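Long-range contacts in methylenetetrahydrofolate--tRNA-(uracil-5-)-methyltransferase trmFO (PDB 3G5Q), which binds FAD and probably catalyses the folate-dependent methylation of uridine 54 in tRNA to 5-methyluridine: residues A[197-202]-A[290-295]; A[315-320]-A[386-391]; A[370-375]-A[421-426]. All blocks are in the same frame, centred on the assembly; numbering follows the deposited sequence.

In the fold
Contacts 2 and 3 are linked by helix 374-384: its first residues belong to segment 370-375 of contact 3, and the loop that follows it supplies segment 386-391 of contact 2. Their segments alternate along the chain, while their centres lie about 23 Å apart. Neither reaches the FAD: the side chains of Leu375 and of Ala315 are each about 13 Å from it, and the side chain of Leu375 is about 10 Å from that of Ala12, a predicted FAD-binding residue. Contact 1 closes before either opens and is remote from both, its centre about 30 Å from that of contact 2 and about 38 Å from that of contact 3.

Contact 1: residues A[197-202]-A[290-295]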
ATOM      1  N   ARG A 197     -24.674  -7.232  21.361  1.00 24.87           N
ATOM      2  CA  ARG A 197     -24.770  -8.668  21.614  1.00 27.46           C
ATOM      3  C   ARG A 197     -24.698  -9.500  20.340  1.00 27.59           C
ATOM      4  O   ARG A 197     -24.012 -10.527  20.287  1.00 22.47           O
ATOM      5  CB  ARG A 197     -26.064  -9.016  22.350  1.00 31.87           C
ATOM      6  CG  ARG A 197     -25.882  -9.261  23.830  1.00 43.36           C
ATOM      7  CD  ARG A 197     -26.986 -10.153  24.401  1.00 45.36           C
ATOM      8  NE  ARG A 197     -27.086 -10.006  25.854  1.00 57.40           N
ATOM      9  CZ  ARG A 197     -26.232 -10.536  26.728  1.00 52.69           C
ATOM     10  NH1 ARG A 197     -25.201 -11.261  26.308  1.00 47.26           N
ATOM     11  NH2 ARG A 197     -26.407 -10.339  28.027  1.00 51.25           N
ATOM     12  N   ARG A 198     -25.434  -9.087  19.317  1.00 18.61           N
ATOM     13  CA  ARG A 198     -25.411  -9.855  18.089  1.00 19.62           C
ATOM     14  C   ARG A 198     -24.092  -9.666  17.342  1.00 22.38           C
ATOM     15  O   ARG A 198     -23.596 -10.591  16.703  1.00 24.13           O
ATOM     16  CB  ARG A 198     -26.620  -9.526  17.220  1.00 24.83           C
ATOM     17  CG  ARG A 198     -27.887 -10.232  17.721  1.00 34.81           C
ATOM     18  CD  ARG A 198     -29.061  -9.948  16.813  1.00 34.99           C
ATOM     19  NE  ARG A 198     -29.130  -8.526  16.493  1.00 45.10           N
ATOM     20  CZ  ARG A 198     -29.945  -7.663  17.092  1.00 40.24           C
ATOM     21  NH1 ARG A 198     -30.780  -8.080  18.038  1.00 35.35           N
ATOM     22  NH2 ARG A 198     -29.931  -6.388  16.735  1.00 36.12           N
ATOM     23  N   PHE A 199     -23.520  -8.469  17.442  1.00 23.26           N
ATOM     24  CA  PHE A 199     -22.226  -8.203  16.826  1.00 20.15           C
ATOM     25  C   PHE A 199     -21.155  -9.067  17.476  1.00 19.76           C
ATOM     26  O   PHE A 199     -20.355  -9.705  16.793  1.00 23.34           O
ATOM     27  CB  PHE A 199     -21.865  -6.724  16.942  1.00 23.04           C
ATOM     28  CG  PHE A 199     -20.593  -6.350  16.225  1.00 22.39           C
ATOM     29  CD1 PHE A 199     -20.571  -6.238  14.839  1.00 22.93           C
ATOM     30  CD2 PHE A 199     -19.429  -6.116  16.933  1.00 21.98           C
ATOM     31  CE1 PHE A 199     -19.412  -5.895  14.177  1.00 24.11           C
ATOM     32  CE2 PHE A 199     -18.259  -5.768  16.280  1.00 23.54           C
ATOM     33  CZ  PHE A 199     -18.248  -5.655  14.898  1.00 22.89           C
ATOM     34  N   HIS A 200     -21.149  -9.099  18.801  1.00 21.10           N
ATOM     35  CA  HIS A 200     -20.139  -9.875  19.503  1.00 24.06           C
ATOM     36  C   HIS A 200     -20.192 -11.337  19.096  1.00 23.58           C
ATOM     37  O   HIS A 200     -19.162 -11.949  18.839  1.00 21.46           O
ATOM     38  CB  HIS A 200     -20.281  -9.763  21.018  1.00 26.82           C
ATOM     39  CG  HIS A 200     -19.423 -10.737  21.759  1.00 27.76           C
ATOM     40  ND1 HIS A 200     -19.908 -11.926  22.262  1.00 21.46           N
ATOM     41  CD2 HIS A 200     -18.101 -10.717  22.049  1.00 27.22           C
ATOM     42  CE1 HIS A 200     -18.924 -12.591  22.841  1.00 23.05           C
ATOM     43  NE2 HIS A 200     -17.816 -11.879  22.724  1.00 28.12           N
ATOM     44  N   GLN A 201     -21.391 -11.901  19.016  1.00 26.59           N
ATOM     45  CA  GLN A 201     -21.490 -13.299  18.625  1.00 28.25           C
ATOM     46  C   GLN A 201     -21.169 -13.589  17.155  1.00 25.35           C
ATOM     47  O   GLN A 201     -20.650 -14.659  16.849  1.00 25.43           O
ATOM     48  CB  GLN A 201     -22.818 -13.933  19.048  1.00 29.23           C
ATOM     49  CG  GLN A 201     -24.080 -13.270  18.574  1.00 32.35           C
ATOM     50  CD  GLN A 201     -25.282 -13.863  19.291  1.00 41.27           C
ATOM     51  OE1 GLN A 201     -25.115 -14.587  20.275  1.00 38.08           O
ATOM     52  NE2 GLN A 201     -26.489 -13.572  18.804  1.00 28.92           N
ATOM     53  N   ALA A 202     -21.472 -12.663  16.249  1.00 22.51           N
ATOM     54  CA  ALA A 202     -21.083 -12.865  14.852  1.00 23.34           C
ATOM     55  C   ALA A 202     -19.559 -12.867  14.758  1.00 18.38           C
ATOM     56  O   ALA A 202     -18.957 -13.613  13.984  1.00 21.96           O
ATOM     57  CB  ALA A 202     -21.685 -11.792  13.950  1.00 22.61           C
ATOM     58  N   ILE A 290     -18.516  -6.072   9.167  1.00 19.89           N
ATOM     59  CA  ILE A 290     -18.563  -4.624   9.080  1.00 17.13           C
ATOM     60  C   ILE A 290     -19.960  -4.152   8.679  1.00 18.67           C
ATOM     61  O   ILE A 290     -20.476  -3.169   9.202  1.00 15.47           O
ATOM     62  CB  ILE A 290     -17.474  -4.101   8.122  1.00 16.38           C
ATOM     63  CG1 ILE A 290     -16.122  -4.144   8.833  1.00 18.27           C
ATOM     64  CG2 ILE A 290     -17.786  -2.695   7.660  1.00 19.43           C
ATOM     65  CD1 ILE A 290     -14.969  -3.950   7.910  1.00 24.48           C
ATOM     66  N   GLN A 291     -20.585  -4.885   7.771  1.00 19.67           N
ATOM     67  CA  GLN A 291     -21.916  -4.522   7.314  1.00 26.00           C
ATOM     68  C   GLN A 291     -23.004  -4.761   8.381  1.00 25.15           C
ATOM     69  O   GLN A 291     -24.177  -4.479   8.165  1.00 24.66           O
ATOM     70  CB  GLN A 291     -22.212  -5.187   5.962  1.00 23.29           C
ATOM     71  CG  GLN A 291     -21.279  -4.643   4.862  1.00 32.76           C
ATOM     72  CD  GLN A 291     -21.631  -5.137   3.470  1.00 34.42           C
ATOM     73  OE1 GLN A 291     -22.126  -6.252   3.310  1.00 31.77           O
ATOM     74  NE2 GLN A 291     -21.369  -4.309   2.454  1.00 25.93           N
ATOM     75  N   MET A 292     -22.595  -5.233   9.554  1.00 24.56           N
ATOM     76  CA  MET A 292     -23.507  -5.302  10.691  1.00 23.00           C
ATOM     77  C   MET A 292     -23.512  -4.014  11.520  1.00 28.58           C
ATOM     78  O   MET A 292     -24.423  -3.787  12.311  1.00 30.04           O
ATOM     79  CB  MET A 292     -23.133  -6.459  11.608  1.00 26.01           C
ATOM     80  CG  MET A 292     -23.366  -7.828  11.011  1.00 23.24           C
ATOM     81  SD  MET A 292     -22.871  -9.058  12.223  1.00 25.64           S
ATOM     82  CE  MET A 292     -24.150  -8.843  13.468  1.00 35.08           C
ATOM     83  N   ILE A 293     -22.486  -3.187  11.346  1.00 21.80           N
ATOM     84  CA  ILE A 293     -22.326  -1.975  12.141  1.00 22.64           C
ATOM     85  C   ILE A 293     -23.219  -0.835  11.644  1.00 21.36           C
ATOM     86  O   ILE A 293     -23.228  -0.525  10.449  1.00 19.36           O
ATOM     87  CB  ILE A 293     -20.861  -1.508  12.121  1.00 17.84           C
ATOM     88  CG1 ILE A 293     -19.954  -2.589  12.707  1.00 19.21           C
ATOM     89  CG2 ILE A 293     -20.714  -0.206  12.881  1.00 17.43           C
ATOM     90  CD1 ILE A 293     -18.469  -2.351  12.450  1.00 14.54           C
ATOM     91  N   PRO A 294     -23.979  -0.206  12.560  1.00 23.92           N
ATOM     92  CA  PRO A 294     -24.886   0.866  12.132  1.00 24.88           C
ATOM     93  C   PRO A 294     -24.116   2.002  11.481  1.00 21.95           C
ATOM     94  O   PRO A 294     -23.157   2.501  12.062  1.00 21.79           O
ATOM     95  CB  PRO A 294     -25.533   1.328  13.441  1.00 26.54           C
ATOM     96  CG  PRO A 294     -25.456   0.134  14.336  1.00 25.51           C
ATOM     97  CD  PRO A 294     -24.128  -0.509  13.995  1.00 22.30           C
ATOM     98  N   GLY A 295     -24.534   2.390  10.283  1.00 21.41           N
ATOM     99  CA  GLY A 295     -23.819   3.374   9.499  1.00 19.36           C
ATOM    100  C   GLY A 295     -23.018   2.709   8.395  1.00 22.70           C
ATOM    101  O   GLY A 295     -22.803   3.295   7.341  1.00 23.57           O
TER
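Phe199 and Met292 mark the closest backbone approach, with CA atoms 6.9 Å apart, where helix 193-206 meets a type I turn running from Ile290 to Ile293 and closed by the bond Ile293 N to Ile290 O (2.9 Å). No hydrogen bond spans the two segments, so the 219 Å² they bury rests on van der Waals contact, and most of it involves two side chains of the turn. Met292 points at the helix and lies along its surface. Its SD rests on the methyl of Ala202, SD to CB 3.4 Å, and a bend at chi3 (69°) carries CE on to the backbone one turn earlier, 3.7 Å from Arg198 O, which accepts the helical bond from Ala202 N. CE also lies 3.9 Å from Phe199 CA. The base of the same side chain meets the Phe199 ring at its edge, near the ring plane, with Met292 CB 4.1 Å from Phe199 CD1. Ile293 takes the far end of the ring. Phe199 carries its CG anti to the backbone N (chi1 -175°), which sends the ring out from the helix until CE1 comes 3.7 Å from Ile293 CG1, while Ile293 CD1 borders both CE1 and CZ. The two buried members, Phe199 and Ile293, share a wider apolar cluster. Met191 of strand 187-191 touches both; Leu274 of strand 271-274 and Cys189 pack on Ile293, and Met242 and Phe277 from loops pack on Phe199, so the helix and the turn come together over strands 187-191 and 271-274, which strand 258-264 separates in the antiparallel sheet.

Contact 2: residues A[315-320]-A[386-391]; sequences APRLLG and NPEGFQ
Ala315 O is gripped by two backbone amides, Leu318 N at 2.9 Å and Leu319 N at 2.8 Å, and this closes a short, weakly bonded turn of helix whose first residues, Ala315 and Pro316, pack on Phe390. Facing it is a type II beta turn from Pro387 to Phe390, introduced by an Asx turn in which Asn386 OD1 accepts from Glu388 N (3.1 Å). Two prolines form the middle of the interface, Pro316 CB lying 4.0 Å from Pro387 CB.

On one flank, Arg317 bends at chi2 and chi3 to lay a guanidinium face against the CB-CG edge of Pro387, whose ring stands steeply to it, with Pro387 CB 3.4 Å above the centre of the guanidinium plane. At the edge of that group, in its plane, Arg317 NH1 forms a salt bridge with Glu388 OE1 at 3.3 Å. The carboxylate is turned 74° from the guanidinium, so the two planes are far from the coplanar, two-pronged pairing.

Beyond the segments, Asn314 joins the two sides: its ND2 donates to Pro387 O and its OD1 accepts weakly from Arg317 N. Leu382 of helix 374-384 packs against both Ala315 and Phe390. On the other flank, with Phe390 CG anti to the backbone N (chi1 171°), the ring is set so that its face meets Pro316 CD in a CH-pi contact, CD 3.4 Å from the Phe390 ring centroid and 11° off the normal.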
ATOM      1  N   ALA A 315       5.647   6.062   5.887  1.00 12.81           N
ATOM      2  CA  ALA A 315       5.807   6.972   4.750  1.00 12.24           C
ATOM      3  C   ALA A 315       5.343   8.426   5.014  1.00 13.08           C
ATOM      4  O   ALA A 315       6.028   9.375   4.644  1.00 17.42           O
ATOM      5  CB  ALA A 315       5.135   6.380   3.484  1.00 11.05           C
ATOM      6  N   PRO A 316       4.168   8.609   5.634  1.00 13.65           N
ATOM      7  CA  PRO A 316       3.726   9.991   5.875  1.00 13.14           C
ATOM      8  C   PRO A 316       4.720  10.832   6.705  1.00 16.54           C
ATOM      9  O   PRO A 316       4.765  12.051   6.538  1.00 16.23           O
ATOM     10  CB  PRO A 316       2.404   9.813   6.631  1.00 12.66           C
ATOM     11  CG  PRO A 316       1.905   8.475   6.216  1.00 15.95           C
ATOM     12  CD  PRO A 316       3.121   7.622   5.957  1.00 11.42           C
ATOM     13  N   ARG A 317       5.498  10.195   7.575  1.00 14.50           N
ATOM     14  CA  ARG A 317       6.503  10.906   8.364  1.00 15.78           C
ATOM     15  C   ARG A 317       7.837  11.099   7.633  1.00 18.51           C
ATOM     16  O   ARG A 317       8.675  11.849   8.104  1.00 17.67           O
ATOM     17  CB  ARG A 317       6.792  10.165   9.682  1.00 19.39           C
ATOM     18  CG  ARG A 317       5.574   9.775  10.501  1.00 17.07           C
ATOM     19  CD  ARG A 317       5.488  10.432  11.885  1.00 21.52           C
ATOM     20  NE  ARG A 317       4.944  11.775  11.828  1.00 32.04           N
ATOM     21  CZ  ARG A 317       4.075  12.285  12.698  1.00 24.58           C
ATOM     22  NH1 ARG A 317       3.608  11.567  13.710  1.00 24.04           N
ATOM     23  NH2 ARG A 317       3.657  13.525  12.535  1.00 20.15           N
ATOM     24  N   LEU A 318       8.041  10.427   6.500  1.00 11.16           N
ATOM     25  CA  LEU A 318       9.383  10.319   5.927  1.00 15.09           C
ATOM     26  C   LEU A 318       9.512  10.660   4.450  1.00 16.55           C
ATOM     27  O   LEU A 318      10.545  11.166   4.031  1.00 14.07           O
ATOM     28  CB  LEU A 318       9.963   8.911   6.151  1.00 13.61           C
ATOM     29  CG  LEU A 318      10.371   8.533   7.580  1.00 11.74           C
ATOM     30  CD1 LEU A 318      10.797   7.075   7.657  1.00 11.95           C
ATOM     31  CD2 LEU A 318      11.506   9.436   8.034  1.00 17.55           C
ATOM     32  N   LEU A 319       8.483  10.372   3.659  1.00 12.17           N
ATOM     33  CA  LEU A 319       8.629  10.411   2.217  1.00 12.45           C
ATOM     34  C   LEU A 319       7.775  11.492   1.574  1.00 15.67           C
ATOM     35  O   LEU A 319       6.753  11.919   2.126  1.00 15.06           O
ATOM     36  CB  LEU A 319       8.250   9.047   1.610  1.00 13.15           C
ATOM     37  CG  LEU A 319       9.026   7.815   2.077  1.00 20.28           C
ATOM     38  CD1 LEU A 319       8.415   6.529   1.500  1.00 16.34           C
ATOM     39  CD2 LEU A 319      10.488   7.942   1.690  1.00 10.83           C
ATOM     40  N   GLY A 320       8.185  11.907   0.381  1.00 14.76           N
ATOM     41  CA  GLY A 320       7.358  12.766  -0.447  1.00 12.57           C
ATOM     42  C   GLY A 320       6.623  11.925  -1.475  1.00 16.90           C
ATOM     43  O   GLY A 320       6.881  10.722  -1.585  1.00 13.62           O
ATOM     44  N   ASN A 386      -2.653   9.853   7.290  1.00 17.54           N
ATOM     45  CA  ASN A 386      -2.529  10.009   8.736  1.00 15.38           C
ATOM     46  C   ASN A 386      -1.278   9.276   9.264  1.00 16.75           C
ATOM     47  O   ASN A 386      -1.177   8.057   9.160  1.00 13.53           O
ATOM     48  CB  ASN A 386      -3.804   9.480   9.413  1.00 17.79           C
ATOM     49  CG  ASN A 386      -3.896   9.846  10.890  1.00 20.86           C
ATOM     50  OD1 ASN A 386      -2.885   9.997  11.569  1.00 17.71           O
ATOM     51  ND2 ASN A 386      -5.119   9.982  11.391  1.00 18.02           N
ATOM     52  N   PRO A 387      -0.326  10.019   9.849  1.00 16.40           N
ATOM     53  CA  PRO A 387       0.946   9.418  10.270  1.00 15.25           C
ATOM     54  C   PRO A 387       0.852   8.594  11.552  1.00 17.74           C
ATOM     55  O   PRO A 387       1.694   7.727  11.764  1.00 21.87           O
ATOM     56  CB  PRO A 387       1.849  10.634  10.551  1.00 17.30           C
ATOM     57  CG  PRO A 387       0.953  11.848  10.504  1.00 19.84           C
ATOM     58  CD  PRO A 387      -0.462  11.416  10.296  1.00 18.85           C
ATOM     59  N   GLU A 388      -0.114   8.873  12.420  1.00 19.06           N
ATOM     60  CA  GLU A 388      -0.166   8.151  13.691  1.00 23.26           C
ATOM     61  C   GLU A 388      -0.650   6.721  13.453  1.00 25.61           C
ATOM     62  O   GLU A 388      -1.761   6.521  12.998  1.00 16.99           O
ATOM     63  CB  GLU A 388      -1.060   8.879  14.702  1.00 25.44           C
ATOM     64  CG  GLU A 388      -0.389  10.079  15.372  1.00 37.53           C
ATOM     65  CD  GLU A 388       0.842   9.689  16.202  1.00 44.81           C
ATOM     66  OE1 GLU A 388       1.777  10.511  16.301  1.00 50.67           O
ATOM     67  OE2 GLU A 388       0.878   8.564  16.751  1.00 46.14           O
ATOM     68  N   GLY A 389       0.200   5.737  13.730  1.00 20.58           N
ATOM     69  CA  GLY A 389      -0.125   4.347  13.452  1.00 18.36           C
ATOM     70  C   GLY A 389      -0.305   4.001  11.977  1.00 21.31           C
ATOM     71  O   GLY A 389      -1.076   3.097  11.651  1.00 18.44           O
ATOM     72  N   PHE A 390       0.387   4.714  11.085  1.00 14.58           N
ATOM     73  CA  PHE A 390       0.295   4.445   9.644  1.00 13.82           C
ATOM     74  C   PHE A 390       0.433   2.956   9.323  1.00 14.26           C
ATOM     75  O   PHE A 390       1.330   2.283   9.838  1.00 12.00           O
ATOM     76  CB  PHE A 390       1.358   5.258   8.871  1.00 13.07           C
ATOM     77  CG  PHE A 390       1.494   4.883   7.404  1.00 13.38           C
ATOM     78  CD1 PHE A 390       0.588   5.347   6.464  1.00 12.51           C
ATOM     79  CD2 PHE A 390       2.552   4.088   6.969  1.00 10.98           C
ATOM     80  CE1 PHE A 390       0.729   5.024   5.109  1.00  8.94           C
ATOM     81  CE2 PHE A 390       2.704   3.762   5.634  1.00 10.85           C
ATOM     82  CZ  PHE A 390       1.786   4.231   4.696  1.00 12.61           C
ATOM     83  N   GLN A 391      -0.464   2.447   8.477  1.00 13.66           N
ATOM     84  CA  GLN A 391      -0.391   1.065   7.992  1.00 12.63           C
ATOM     85  C   GLN A 391      -0.202   1.048   6.477  1.00 15.64           C
ATOM     86  O   GLN A 391      -0.560   2.017   5.803  1.00 14.29           O
ATOM     87  CB  GLN A 391      -1.675   0.310   8.358  1.00 14.27           C
ATOM     88  CG  GLN A 391      -1.938   0.286   9.840  1.00 15.45           C
ATOM     89  CD  GLN A 391      -0.915  -0.560  10.577  1.00 13.92           C
ATOM     90  OE1 GLN A 391      -0.626  -1.680  10.168  1.00 15.15           O
ATOM     91  NE2 GLN A 391      -0.365  -0.027  11.668  1.00 14.31           N
TER

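Contact 3: residues A[370-375]-A[421-426]; sequences PEESML and LEAFSA
Ala423 and Phe424 present neighbouring parts of helix 409-429 to segment 370-375, and the contacts that cross are van der Waals, with no hydrogen bond between the segments. The Pro370 ring meets Ala423: its CG sits 3.7 Å from Ala423 CB and equally close to Ala423 O. Glu372 approaches the same methyl through its aliphatic CB, and a bend at chi2 (78°) folds the carboxylate back until OE1 is 3.9 Å from Ala423 CB. Phe424 receives the rest. Its ring meets Ser373 CB obliquely, CB to CD1 3.8 Å, and farther out its CE1 lies 4.1 Å from Leu375 CD2. The nearest CA atoms, those of Ser373 and Phe424, are 5.5 Å apart, which brings Ser373 CB against both CB and CD1 of Phe424.

Polar bonds act within segment 370-375 and fix its shape. A type I turn from Pro370 to Ser373 leads directly into helix 374-384, with Ser373 as N-cap. Pro370 O takes two donors from this one residue, Ser373 N at 3.1 Å and Ser373 OG at 2.7 Å, the hydroxyl lying in the carbonyl plane. OG is placed for this between the backbone N and the carbonyl carbon (chi1 67°), and it also accepts from Gly376 N, capping the helix. With an alanine in place of Ser373 the CB facing Phe424 would remain, but Gly376 N would probably lose its cap and Pro370 O one of its two donors, loosening the turn at the helix start.

Charge enters from helix 63-73. Glu70 receives the amides of Met374 and Leu375 on its two carboxylate oxygens, and its side chain also touches Ser373 and Phe424.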
ATOM      1  N   PRO A 370      -0.327  12.052 -11.836  1.00 19.88           N
ATOM      2  CA  PRO A 370      -1.465  12.866 -11.393  1.00 20.82           C
ATOM      3  C   PRO A 370      -2.402  12.124 -10.437  1.00 21.75           C
ATOM      4  O   PRO A 370      -2.379  10.886 -10.360  1.00 17.82           O
ATOM      5  CB  PRO A 370      -2.170  13.222 -12.706  1.00 21.05           C
ATOM      6  CG  PRO A 370      -1.786  12.138 -13.652  1.00 20.87           C
ATOM      7  CD  PRO A 370      -0.436  11.639 -13.245  1.00 19.88           C
ATOM      8  N   GLU A 371      -3.219  12.880  -9.706  1.00 20.16           N
ATOM      9  CA  GLU A 371      -4.082  12.292  -8.678  1.00 19.63           C
ATOM     10  C   GLU A 371      -5.186  11.367  -9.214  1.00 21.55           C
ATOM     11  O   GLU A 371      -5.742  10.567  -8.454  1.00 22.98           O
ATOM     12  CB  GLU A 371      -4.713  13.387  -7.812  1.00 27.32           C
ATOM     13  CG  GLU A 371      -5.631  14.303  -8.591  1.00 25.88           C
ATOM     14  CD  GLU A 371      -6.499  15.176  -7.700  1.00 39.67           C
ATOM     15  OE1 GLU A 371      -6.662  14.858  -6.500  1.00 37.64           O
ATOM     16  OE2 GLU A 371      -7.027  16.182  -8.215  1.00 42.97           O
ATOM     17  N   GLU A 372      -5.511  11.477 -10.503  1.00 20.39           N
ATOM     18  CA  GLU A 372      -6.487  10.574 -11.126  1.00 22.34           C
ATOM     19  C   GLU A 372      -5.918   9.186 -11.385  1.00 19.25           C
ATOM     20  O   GLU A 372      -6.661   8.208 -11.472  1.00 17.85           O
ATOM     21  CB  GLU A 372      -6.991  11.124 -12.460  1.00 18.93           C
ATOM     22  CG  GLU A 372      -7.778  12.392 -12.342  1.00 29.20           C
ATOM     23  CD  GLU A 372      -6.879  13.583 -12.143  1.00 41.11           C
ATOM     24  OE1 GLU A 372      -5.743  13.568 -12.680  1.00 25.68           O
ATOM     25  OE2 GLU A 372      -7.310  14.524 -11.441  1.00 50.59           O
ATOM     26  N   SER A 373      -4.605   9.100 -11.550  1.00 15.79           N
ATOM     27  CA  SER A 373      -3.988   7.805 -11.818  1.00 17.80           C
ATOM     28  C   SER A 373      -3.844   7.025 -10.525  1.00 16.24           C
ATOM     29  O   SER A 373      -3.732   7.610  -9.442  1.00 14.51           O
ATOM     30  CB  SER A 373      -2.629   7.967 -12.486  1.00 19.11           C
ATOM     31  OG  SER A 373      -1.709   8.552 -11.591  1.00 18.96           O
ATOM     32  N   MET A 374      -3.845   5.702 -10.642  1.00 14.18           N
ATOM     33  CA  MET A 374      -3.768   4.852  -9.463  1.00 16.55           C
ATOM     34  C   MET A 374      -2.402   4.990  -8.803  1.00 17.03           C
ATOM     35  O   MET A 374      -2.296   5.104  -7.583  1.00 13.40           O
ATOM     36  CB  MET A 374      -4.038   3.393  -9.829  1.00 15.23           C
ATOM     37  CG  MET A 374      -4.147   2.470  -8.618  1.00 17.94           C
ATOM     38  SD  MET A 374      -5.400   3.004  -7.436  1.00 16.70           S
ATOM     39  CE  MET A 374      -6.859   3.064  -8.455  1.00 13.66           C
ATOM     40  N   LEU A 375      -1.345   4.992  -9.603  1.00 16.80           N
ATOM     41  CA  LEU A 375      -0.032   5.204  -9.014  1.00 16.19           C
ATOM     42  C   LEU A 375       0.025   6.588  -8.358  1.00 13.81           C
ATOM     43  O   LEU A 375       0.569   6.738  -7.262  1.00 16.50           O
ATOM     44  CB  LEU A 375       1.080   5.038 -10.042  1.00 13.93           C
ATOM     45  CG  LEU A 375       2.490   5.278  -9.516  1.00 15.97           C
ATOM     46  CD1 LEU A 375       2.806   4.346  -8.346  1.00 15.27           C
ATOM     47  CD2 LEU A 375       3.511   5.102 -10.631  1.00 12.33           C
ATOM     48  N   LEU A 421      -6.205   6.136 -16.524  1.00 16.46           N
ATOM     49  CA  LEU A 421      -5.255   5.665 -17.528  1.00 14.38           C
ATOM     50  C   LEU A 421      -4.939   6.783 -18.524  1.00 17.44           C
ATOM     51  O   LEU A 421      -3.800   6.941 -18.966  1.00 16.85           O
ATOM     52  CB  LEU A 421      -5.795   4.426 -18.262  1.00 16.69           C
ATOM     53  CG  LEU A 421      -4.830   3.834 -19.298  1.00 21.87           C
ATOM     54  CD1 LEU A 421      -3.478   3.466 -18.670  1.00 14.51           C
ATOM     55  CD2 LEU A 421      -5.440   2.633 -20.013  1.00 21.11           C
ATOM     56  N   GLU A 422      -5.947   7.569 -18.865  1.00 18.02           N
ATOM     57  CA  GLU A 422      -5.731   8.727 -19.724  1.00 23.81           C
ATOM     58  C   GLU A 422      -4.826   9.781 -19.058  1.00 20.83           C
ATOM     59  O   GLU A 422      -3.911  10.302 -19.688  1.00 19.18           O
ATOM     60  CB  GLU A 422      -7.073   9.338 -20.124  1.00 22.59           C
ATOM     61  CG  GLU A 422      -6.975  10.486 -21.095  1.00 35.64           C
ATOM     62  CD  GLU A 422      -8.334  11.106 -21.382  1.00 53.11           C
ATOM     63  OE1 GLU A 422      -9.362  10.488 -21.015  1.00 55.97           O
ATOM     64  OE2 GLU A 422      -8.376  12.208 -21.973  1.00 51.29           O
ATOM     65  N   ALA A 423      -5.080  10.102 -17.791  1.00 22.54           N
ATOM     66  CA  ALA A 423      -4.235  11.076 -17.100  1.00 19.45           C
ATOM     67  C   ALA A 423      -2.813  10.539 -17.010  1.00 19.50           C
ATOM     68  O   ALA A 423      -1.854  11.276 -17.213  1.00 20.90           O
ATOM     69  CB  ALA A 423      -4.770  11.393 -15.727  1.00 18.23           C
ATOM     70  N   PHE A 424      -2.675   9.248 -16.731  1.00 16.84           N
ATOM     71  CA  PHE A 424      -1.343   8.666 -16.606  1.00 18.23           C
ATOM     72  C   PHE A 424      -0.579   8.696 -17.933  1.00 19.91           C
ATOM     73  O   PHE A 424       0.610   9.009 -17.966  1.00 18.00           O
ATOM     74  CB  PHE A 424      -1.410   7.232 -16.057  1.00 16.25           C
ATOM     75  CG  PHE A 424      -0.072   6.683 -15.653  1.00 18.75           C
ATOM     76  CD1 PHE A 424       0.507   7.044 -14.438  1.00 16.14           C
ATOM     77  CD2 PHE A 424       0.619   5.824 -16.487  1.00 19.72           C
ATOM     78  CE1 PHE A 424       1.734   6.547 -14.062  1.00 19.88           C
ATOM     79  CE2 PHE A 424       1.862   5.320 -16.114  1.00 20.49           C
ATOM     80  CZ  PHE A 424       2.417   5.686 -14.902  1.00 19.26           C
ATOM     81  N   SER A 425      -1.259   8.352 -19.022  1.00 15.71           N
ATOM     82  CA  SER A 425      -0.621   8.351 -20.336  1.00 24.53           C
ATOM     83  C   SER A 425      -0.159   9.749 -20.741  1.00 22.96           C
ATOM     84  O   SER A 425       0.921   9.911 -21.309  1.00 18.58           O
ATOM     85  CB  SER A 425      -1.560   7.782 -21.400  1.00 24.73           C
ATOM     86  OG  SER A 425      -1.990   6.478 -21.046  1.00 30.29           O
ATOM     87  N   ALA A 426      -0.971  10.760 -20.439  1.00 21.45           N
ATOM     88  CA  ALA A 426      -0.597  12.129 -20.776  1.00 24.73           C
ATOM     89  C   ALA A 426       0.628  12.532 -19.960  1.00 24.51           C
ATOM     90  O   ALA A 426       1.566  13.140 -20.478  1.00 22.95           O
ATOM     91  CB  ALA A 426      -1.767  13.095 -20.535  1.00 20.49           C
TER